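Local coordinates for protein inactive glucansucrase (Lactobacillus reuteri, PDB 5JBD) that is an inactive glucansucrase of glycoside hydrolase family 70, built around a TIM barrel, and binds a calcium ion, at residues A[59-64]-A[72-77]; A[563-568]-A[589-594]. One frame throughout, in Å; residues are numbered along the deposited sequence.

Contact 1: A[59-64]-A[72-77]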
ATOM      1  N   TYR A  59      35.916   0.528  13.313  1.00 30.25           N
ATOM      2  CA  TYR A  59      36.432   0.647  14.689  1.00 30.19           C
ATOM      3  C   TYR A  59      37.648   1.565  14.735  1.00 30.24           C
ATOM      4  O   TYR A  59      38.196   1.954  13.694  1.00 29.95           O
ATOM      5  CB  TYR A  59      36.763  -0.733  15.264  1.00 30.21           C
ATOM      6  CG  TYR A  59      38.142  -1.263  14.911  1.00 30.25           C
ATOM      7  CD1 TYR A  59      38.528  -1.448  13.594  1.00 29.73           C
ATOM      8  CD2 TYR A  59      39.071  -1.591  15.915  1.00 30.71           C
ATOM      9  CE1 TYR A  59      39.788  -1.926  13.280  1.00 30.32           C
ATOM     10  CE2 TYR A  59      40.317  -2.091  15.600  1.00 30.83           C
ATOM     11  CZ  TYR A  59      40.672  -2.250  14.275  1.00 30.82           C
ATOM     12  OH  TYR A  59      41.913  -2.744  13.938  1.00 31.24           O
ATOM     13  N   ARG A  60      38.055   1.920  15.950  1.00 30.73           N
ATOM     14  CA  ARG A  60      39.242   2.741  16.163  1.00 31.61           C
ATOM     15  C   ARG A  60      40.362   1.845  16.668  1.00 31.89           C
ATOM     16  O   ARG A  60      40.315   1.409  17.822  1.00 32.23           O
ATOM     17  CB  ARG A  60      38.951   3.840  17.185  1.00 32.04           C
ATOM     18  CG  ARG A  60      40.140   4.759  17.455  1.00 32.96           C
ATOM     19  CD  ARG A  60      39.861   5.715  18.597  1.00 33.68           C
ATOM     20  NE  ARG A  60      41.075   6.407  19.034  1.00 34.69           N
ATOM     21  CZ  ARG A  60      41.126   7.256  20.059  1.00 36.18           C
ATOM     22  NH1 ARG A  60      40.031   7.529  20.783  1.00 36.04           N
ATOM     23  NH2 ARG A  60      42.287   7.831  20.376  1.00 37.33           N
ATOM     24  N   PRO A  61      41.369   1.550  15.815  1.00 32.41           N
ATOM     25  CA  PRO A  61      42.534   0.822  16.349  1.00 33.28           C
ATOM     26  C   PRO A  61      43.351   1.730  17.246  1.00 33.85           C
ATOM     27  O   PRO A  61      43.176   2.955  17.201  1.00 32.97           O
ATOM     28  CB  PRO A  61      43.341   0.463  15.094  1.00 33.72           C
ATOM     29  CG  PRO A  61      42.984   1.525  14.105  1.00 33.31           C
ATOM     30  CD  PRO A  61      41.549   1.889  14.389  1.00 32.22           C
ATOM     31  N   TYR A  62      44.228   1.144  18.060  1.00 35.29           N
ATOM     32  CA  TYR A  62      45.112   1.947  18.916  1.00 36.23           C
ATOM     33  C   TYR A  62      46.046   2.809  18.059  1.00 36.50           C
ATOM     34  O   TYR A  62      46.218   3.996  18.324  1.00 37.19           O
ATOM     35  CB  TYR A  62      45.888   1.050  19.889  1.00 38.11           C
ATOM     36  CG  TYR A  62      46.789   1.813  20.854  1.00 40.15           C
ATOM     37  CD1 TYR A  62      48.092   2.127  20.497  1.00 41.25           C
ATOM     38  CD2 TYR A  62      46.338   2.216  22.120  1.00 40.96           C
ATOM     39  CE1 TYR A  62      48.935   2.814  21.358  1.00 42.74           C
ATOM     40  CE2 TYR A  62      47.180   2.908  22.994  1.00 42.67           C
ATOM     41  CZ  TYR A  62      48.477   3.205  22.604  1.00 43.35           C
ATOM     42  OH  TYR A  62      49.353   3.888  23.427  1.00 45.86           O
ATOM     43  N   GLY A  63      46.643   2.214  17.031  1.00 36.62           N
ATOM     44  CA  GLY A  63      47.508   2.952  16.107  1.00 37.24           C
ATOM     45  C   GLY A  63      47.503   2.373  14.705  1.00 37.48           C
ATOM     46  O   GLY A  63      46.904   1.324  14.474  1.00 37.96           O
ATOM     47  N   THR A  64      48.178   3.071  13.788  1.00 37.91           N
ATOM     48  CA  THR A  64      48.306   2.676  12.388  1.00 38.19           C
ATOM     49  C   THR A  64      49.698   3.005  11.839  1.00 38.98           C
ATOM     50  O   THR A  64      50.453   3.788  12.429  1.00 39.66           O
ATOM     51  CB  THR A  64      47.263   3.388  11.488  1.00 37.51           C
ATOM     52  OG1 THR A  64      47.550   4.790  11.432  1.00 37.91           O
ATOM     53  CG2 THR A  64      45.877   3.186  11.995  1.00 37.22           C
ATOM     54  N   TYR A  72      51.804   5.458  14.457  1.00 42.00           N
ATOM     55  CA  TYR A  72      51.194   6.649  15.051  1.00 41.47           C
ATOM     56  C   TYR A  72      49.894   6.282  15.742  1.00 41.25           C
ATOM     57  O   TYR A  72      49.049   5.578  15.168  1.00 40.41           O
ATOM     58  CB  TYR A  72      50.953   7.709  13.985  1.00 41.38           C
ATOM     59  CG  TYR A  72      52.245   8.219  13.372  1.00 42.72           C
ATOM     60  CD1 TYR A  72      53.097   9.063  14.089  1.00 43.94           C
ATOM     61  CD2 TYR A  72      52.617   7.853  12.087  1.00 43.63           C
ATOM     62  CE1 TYR A  72      54.286   9.544  13.537  1.00 44.63           C
ATOM     63  CE2 TYR A  72      53.798   8.324  11.520  1.00 44.04           C
ATOM     64  CZ  TYR A  72      54.630   9.168  12.248  1.00 45.14           C
ATOM     65  OH  TYR A  72      55.796   9.636  11.690  1.00 46.69           O
ATOM     66  N   LYS A  73      49.737   6.761  16.969  1.00 41.58           N
ATOM     67  CA  LYS A  73      48.484   6.619  17.698  1.00 42.18           C
ATOM     68  C   LYS A  73      47.343   7.322  16.955  1.00 40.10           C
ATOM     69  O   LYS A  73      47.529   8.392  16.377  1.00 38.76           O
ATOM     70  CB  LYS A  73      48.617   7.183  19.116  1.00 45.63           C
ATOM     71  CG  LYS A  73      49.422   6.290  20.051  1.00 49.34           C
ATOM     72  CD  LYS A  73      49.967   7.038  21.264  1.00 53.76           C
ATOM     73  CE  LYS A  73      51.454   7.342  21.118  1.00 57.48           C
ATOM     74  NZ  LYS A  73      51.992   8.067  22.300  1.00 61.53           N
ATOM     75  N   THR A  74      46.170   6.695  16.964  1.00 38.58           N
ATOM     76  CA  THR A  74      44.962   7.294  16.412  1.00 37.52           C
ATOM     77  C   THR A  74      44.440   8.401  17.311  1.00 37.13           C
ATOM     78  O   THR A  74      44.653   8.366  18.525  1.00 36.92           O
ATOM     79  CB  THR A  74      43.831   6.260  16.296  1.00 37.27           C
ATOM     80  OG1 THR A  74      43.593   5.640  17.571  1.00 37.09           O
ATOM     81  CG2 THR A  74      44.192   5.207  15.276  1.00 37.91           C
ATOM     82  N   THR A  75      43.758   9.372  16.710  1.00 35.86           N
ATOM     83  CA  THR A  75      42.847  10.254  17.446  1.00 35.71           C
ATOM     84  C   THR A  75      41.475   9.597  17.488  1.00 34.89           C
ATOM     85  O   THR A  75      41.249   8.556  16.855  1.00 34.57           O
ATOM     86  CB  THR A  75      42.693  11.643  16.782  1.00 35.58           C
ATOM     87  OG1 THR A  75      41.916  11.520  15.581  1.00 34.85           O
ATOM     88  CG2 THR A  75      44.034  12.268  16.472  1.00 36.25           C
ATOM     89  N   ALA A  76      40.540  10.219  18.198  1.00 34.67           N
ATOM     90  CA  ALA A  76      39.152   9.767  18.216  1.00 34.84           C
ATOM     91  C   ALA A  76      38.464   9.802  16.837  1.00 33.78           C
ATOM     92  O   ALA A  76      37.399   9.227  16.677  1.00 32.27           O
ATOM     93  CB  ALA A  76      38.345  10.591  19.215  1.00 35.37           C
ATOM     94  N   MET A  77      39.062  10.503  15.870  1.00 34.15           N
ATOM     95  CA  MET A  77      38.516  10.608  14.516  1.00 33.70           C
ATOM     96  C   MET A  77      39.070   9.570  13.536  1.00 33.74           C
ATOM     97  O   MET A  77      38.559   9.458  12.438  1.00 33.07           O
ATOM     98  CB  MET A  77      38.794  12.014  13.955  1.00 34.50           C
ATOM     99  CG  MET A  77      38.279  13.167  14.809  1.00 34.27           C
ATOM    100  SD  MET A  77      36.544  13.134  15.223  1.00 34.64           S
ATOM    101  CE  MET A  77      35.705  13.338  13.638  1.00 33.62           C
TER
HETATM  102  O   HOH W   1      45.376   6.140  20.300  1.00 33.15           O
HETATM  103  O   HOH W   2      46.980   6.625  13.537  1.00 35.96           O
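The guanidinium of Arg60 carries the backbone of Thr75 and Ala76 over one face, with Ala76 N above its centre and the Thr75 carbonyl carbon nearer the rim. At its edge lies Thr74 OG1, in plane and 3.0 Å from Arg60 NE, in a nearly straight bond (173°). Arg60 NH2 reaches Thr74 O at 3.1 Å from above that carbonyl's plane; NE and NH2 thus each take one atom of Thr74 in a side-on grip, and Phe39 makes a cation-pi contact with the group. A second flat group, the Tyr62 ring, runs beside the Lys73 chain, with Lys73 CG meeting Tyr62 CE1 obliquely at 3.7 Å, while Trp34 packs against the ring at about 40°. With OG1 between the backbone N and carbonyl carbon (chi1 55°), buried Thr74 accepts from Arg60 and donates to Pro61 O at 2.7 Å. Water 1 bridges Tyr62 O and Thr74 O. Gly63 faces Lys73 as a non-hydrogen-bonded pair, and Thr64 and Tyr72 form the hydrogen-bonded pair, bonded both ways. This is a short two-stranded antiparallel beta hairpin whose strands are continued, beyond the ladder, by bonds from Thr74 to Arg60, Pro61 and Tyr62.

Contact 2: A[563-568]-A[589-594]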
ATOM      1  N   GLN A 563     -44.344   8.312 -20.676  1.00 31.92           N
ATOM      2  CA  GLN A 563     -43.375   9.231 -20.096  1.00 30.48           C
ATOM      3  C   GLN A 563     -42.213   9.532 -21.023  1.00 30.22           C
ATOM      4  O   GLN A 563     -41.679   8.634 -21.671  1.00 28.54           O
ATOM      5  CB  GLN A 563     -42.850   8.673 -18.775  1.00 29.86           C
ATOM      6  CG  GLN A 563     -41.970   9.673 -18.037  1.00 28.65           C
ATOM      7  CD  GLN A 563     -41.671   9.291 -16.607  1.00 28.31           C
ATOM      8  OE1 GLN A 563     -42.020   8.207 -16.137  1.00 26.76           O
ATOM      9  NE2 GLN A 563     -40.997  10.199 -15.898  1.00 28.40           N
ATOM     10  N   GLN A 564     -41.811  10.806 -21.042  1.00 30.61           N
ATOM     11  CA  GLN A 564     -40.698  11.279 -21.865  1.00 30.75           C
ATOM     12  C   GLN A 564     -39.360  11.031 -21.183  1.00 29.27           C
ATOM     13  O   GLN A 564     -39.197  11.354 -20.005  1.00 29.62           O
ATOM     14  CB  GLN A 564     -40.836  12.775 -22.119  1.00 31.99           C
ATOM     15  CG  GLN A 564     -42.138  13.145 -22.803  1.00 34.29           C
ATOM     16  CD  GLN A 564     -42.135  14.561 -23.321  1.00 35.87           C
ATOM     17  OE1 GLN A 564     -41.412  15.427 -22.824  1.00 38.66           O
ATOM     18  NE2 GLN A 564     -42.914  14.792 -24.359  1.00 38.09           N
ATOM     19  N   TYR A 565     -38.418  10.462 -21.936  1.00 28.58           N
ATOM     20  CA  TYR A 565     -37.052  10.197 -21.471  1.00 28.70           C
ATOM     21  C   TYR A 565     -36.043  10.941 -22.333  1.00 30.92           C
ATOM     22  O   TYR A 565     -36.192  11.016 -23.557  1.00 30.79           O
ATOM     23  CB  TYR A 565     -36.774   8.684 -21.466  1.00 28.54           C
ATOM     24  CG  TYR A 565     -37.363   8.037 -20.251  1.00 26.88           C
ATOM     25  CD1 TYR A 565     -38.701   7.701 -20.205  1.00 26.62           C
ATOM     26  CD2 TYR A 565     -36.589   7.862 -19.101  1.00 26.15           C
ATOM     27  CE1 TYR A 565     -39.256   7.150 -19.074  1.00 26.76           C
ATOM     28  CE2 TYR A 565     -37.131   7.316 -17.956  1.00 26.08           C
ATOM     29  CZ  TYR A 565     -38.460   6.964 -17.945  1.00 26.00           C
ATOM     30  OH  TYR A 565     -38.997   6.414 -16.824  1.00 26.87           O
ATOM     31  N   ARG A 566     -35.028  11.498 -21.683  1.00 29.80           N
ATOM     32  CA  ARG A 566     -33.965  12.209 -22.359  1.00 32.60           C
ATOM     33  C   ARG A 566     -32.812  11.265 -22.671  1.00 30.01           C
ATOM     34  O   ARG A 566     -32.417  10.447 -21.835  1.00 30.60           O
ATOM     35  CB  ARG A 566     -33.457  13.365 -21.472  1.00 37.07           C
ATOM     36  CG  ARG A 566     -32.400  14.227 -22.152  1.00 42.40           C
ATOM     37  CD  ARG A 566     -32.200  15.559 -21.443  1.00 47.59           C
ATOM     38  NE  ARG A 566     -31.469  15.431 -20.174  1.00 49.14           N
ATOM     39  CZ  ARG A 566     -30.148  15.599 -20.000  1.00 55.00           C
ATOM     40  NH1 ARG A 566     -29.327  15.889 -21.015  1.00 59.86           N
ATOM     41  NH2 ARG A 566     -29.629  15.474 -18.779  1.00 53.70           N
ATOM     42  N   ASN A 567     -32.246  11.435 -23.857  1.00 28.91           N
ATOM     43  CA  ASN A 567     -31.088  10.683 -24.316  1.00 28.32           C
ATOM     44  C   ASN A 567     -29.835  11.288 -23.679  1.00 28.50           C
ATOM     45  O   ASN A 567     -29.178  12.163 -24.259  1.00 28.77           O
ATOM     46  CB  ASN A 567     -31.019  10.767 -25.851  1.00 29.44           C
ATOM     47  CG  ASN A 567     -30.020   9.804 -26.458  1.00 30.29           C
ATOM     48  OD1 ASN A 567     -29.209   9.210 -25.770  1.00 29.49           O
ATOM     49  ND2 ASN A 567     -30.086   9.651 -27.786  1.00 32.01           N
ATOM     50  N   LEU A 568     -29.501  10.815 -22.484  1.00 29.24           N
ATOM     51  CA  LEU A 568     -28.364  11.362 -21.735  1.00 28.30           C
ATOM     52  C   LEU A 568     -27.025  11.085 -22.409  1.00 29.64           C
ATOM     53  O   LEU A 568     -26.196  11.992 -22.551  1.00 31.28           O
ATOM     54  CB  LEU A 568     -28.325  10.795 -20.319  1.00 29.30           C
ATOM     55  CG  LEU A 568     -27.325  11.472 -19.364  1.00 29.68           C
ATOM     56  CD1 LEU A 568     -27.917  12.759 -18.820  1.00 30.56           C
ATOM     57  CD2 LEU A 568     -26.976  10.540 -18.222  1.00 30.01           C
ATOM     58  N   LEU A 589     -37.331  10.238 -26.296  1.00 34.94           N
ATOM     59  CA  LEU A 589     -38.209   9.123 -26.658  1.00 34.88           C
ATOM     60  C   LEU A 589     -39.243   8.993 -25.560  1.00 34.34           C
ATOM     61  O   LEU A 589     -38.993   9.400 -24.409  1.00 36.97           O
ATOM     62  CB  LEU A 589     -37.418   7.814 -26.786  1.00 35.11           C
ATOM     63  CG  LEU A 589     -36.463   7.686 -27.973  1.00 35.30           C
ATOM     64  CD1 LEU A 589     -35.650   6.400 -27.865  1.00 35.08           C
ATOM     65  CD2 LEU A 589     -37.241   7.734 -29.282  1.00 36.98           C
ATOM     66  N   THR A 590     -40.390   8.417 -25.897  1.00 31.22           N
ATOM     67  CA  THR A 590     -41.512   8.308 -24.963  1.00 31.12           C
ATOM     68  C   THR A 590     -41.915   6.857 -24.775  1.00 32.01           C
ATOM     69  O   THR A 590     -42.046   6.111 -25.763  1.00 31.42           O
ATOM     70  CB  THR A 590     -42.723   9.123 -25.456  1.00 31.24           C
ATOM     71  OG1 THR A 590     -42.319  10.460 -25.691  1.00 30.69           O
ATOM     72  CG2 THR A 590     -43.850   9.141 -24.436  1.00 31.85           C
ATOM     73  N   THR A 591     -42.125   6.453 -23.520  1.00 29.43           N
ATOM     74  CA  THR A 591     -42.600   5.098 -23.218  1.00 30.61           C
ATOM     75  C   THR A 591     -44.047   4.881 -23.665  1.00 31.43           C
ATOM     76  O   THR A 591     -44.830   5.831 -23.731  1.00 30.97           O
ATOM     77  CB  THR A 591     -42.539   4.747 -21.708  1.00 29.63           C
ATOM     78  OG1 THR A 591     -43.300   5.695 -20.938  1.00 29.21           O
ATOM     79  CG2 THR A 591     -41.094   4.701 -21.232  1.00 28.76           C
ATOM     80  N   ASP A 592     -44.389   3.622 -23.925  1.00 32.30           N
ATOM     81  CA  ASP A 592     -45.770   3.251 -24.257  1.00 34.86           C
ATOM     82  C   ASP A 592     -46.614   3.184 -22.982  1.00 34.95           C
ATOM     83  O   ASP A 592     -46.134   3.504 -21.880  1.00 31.18           O
ATOM     84  CB  ASP A 592     -45.824   1.955 -25.102  1.00 34.57           C
ATOM     85  CG  ASP A 592     -45.451   0.691 -24.320  1.00 34.44           C
ATOM     86  OD1 ASP A 592     -45.322   0.704 -23.065  1.00 29.07           O
ATOM     87  OD2 ASP A 592     -45.310  -0.343 -25.001  1.00 33.39           O
ATOM     88  N   SER A 593     -47.865   2.756 -23.114  1.00 32.40           N
ATOM     89  CA  SER A 593     -48.789   2.778 -21.982  1.00 33.85           C
ATOM     90  C   SER A 593     -48.491   1.715 -20.921  1.00 33.16           C
ATOM     91  O   SER A 593     -49.166   1.674 -19.893  1.00 30.84           O
ATOM     92  CB  SER A 593     -50.232   2.647 -22.487  1.00 37.20           C
ATOM     93  OG  SER A 593     -50.415   1.379 -23.095  1.00 38.28           O
ATOM     94  N   ASN A 594     -47.490   0.864 -21.168  1.00 32.50           N
ATOM     95  CA  ASN A 594     -47.033  -0.133 -20.201  1.00 31.69           C
ATOM     96  C   ASN A 594     -45.699   0.210 -19.541  1.00 31.06           C
ATOM     97  O   ASN A 594     -45.257  -0.519 -18.674  1.00 31.33           O
ATOM     98  CB  ASN A 594     -46.905  -1.479 -20.912  1.00 32.16           C
ATOM     99  CG  ASN A 594     -48.240  -2.023 -21.340  1.00 32.73           C
ATOM    100  OD1 ASN A 594     -49.168  -2.140 -20.545  1.00 33.23           O
ATOM    101  ND2 ASN A 594     -48.342  -2.343 -22.607  1.00 34.20           N
TER
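Thr591 OG1 receives the backbone N-H of Gln563 at 2.8 Å, and Thr591 N returns a bond to Gln563 O at 2.9 Å. A side-chain hydroxyl thus stands where a regular antiparallel pair would use the carbonyl of Thr591, just where that chain leaves the strand. The torsion chi1 of 57° sets OG1 between the backbone N and carbonyl carbon; CG2 lies anti to the carbonyl carbon. Thr591 CG2 meets the ring of Tyr565 obliquely, 3.7 Å from Tyr565 CE1, with the two side chains crossing at a slant. Next along the ladder, Gln564 and Thr590 form a non-hydrogen-bonded pair; their side chains lie alongside each other on the same face, Gln564 CG 3.9 Å from Thr590 OG1. Tyr565 and Leu589 follow as a hydrogen-bonded pair on the other face of the sheet, with Tyr565 N bonding Leu589 O at 2.8 Å and Leu589 N bonding back to Tyr565 O. The pairing adds the short strand 588-590 to strand 564-571 of an antiparallel sheet, where strand 612-618 also pairs with 564-571.

In the next shell, the side-chain amide of Gln563 is held by Arg533 O through NE2 and by His560 ND1 through OE1. Pro618 touches both Gln563 and Tyr565; Leu597 lies against Leu589 and Thr591. The chemistry is that of neutral groups: no salt bridge joins the two segments, and the buried hydroxyl of Thr591 accepts from the backbone N-H of Gln563 and donates to the carbonyl of His560, filling both its roles and extending the strand pairing into the loop.

In the fold
From the N terminus, contact 1 comes first and closes a seven-residue hairpin loop between strands 63-64 and 72-73, near both chain ends. The chain then builds the first five strands of the parallel barrel before contact 2 closes a longer loop that holds the end of strand 564-571 and the short strand 576-577. The two loops neither nest nor cross. Contact 2 belongs to an antiparallel sheet, in which strand 564-571 also pairs with strand 612-618; only afterwards does the chain complete the barrel with strands 652-654, 688-691 and 743-748. The contacts lie on opposite sides of the chain's centre, their centres about 92 Å apart, in two outlying parts of an elongated molecule.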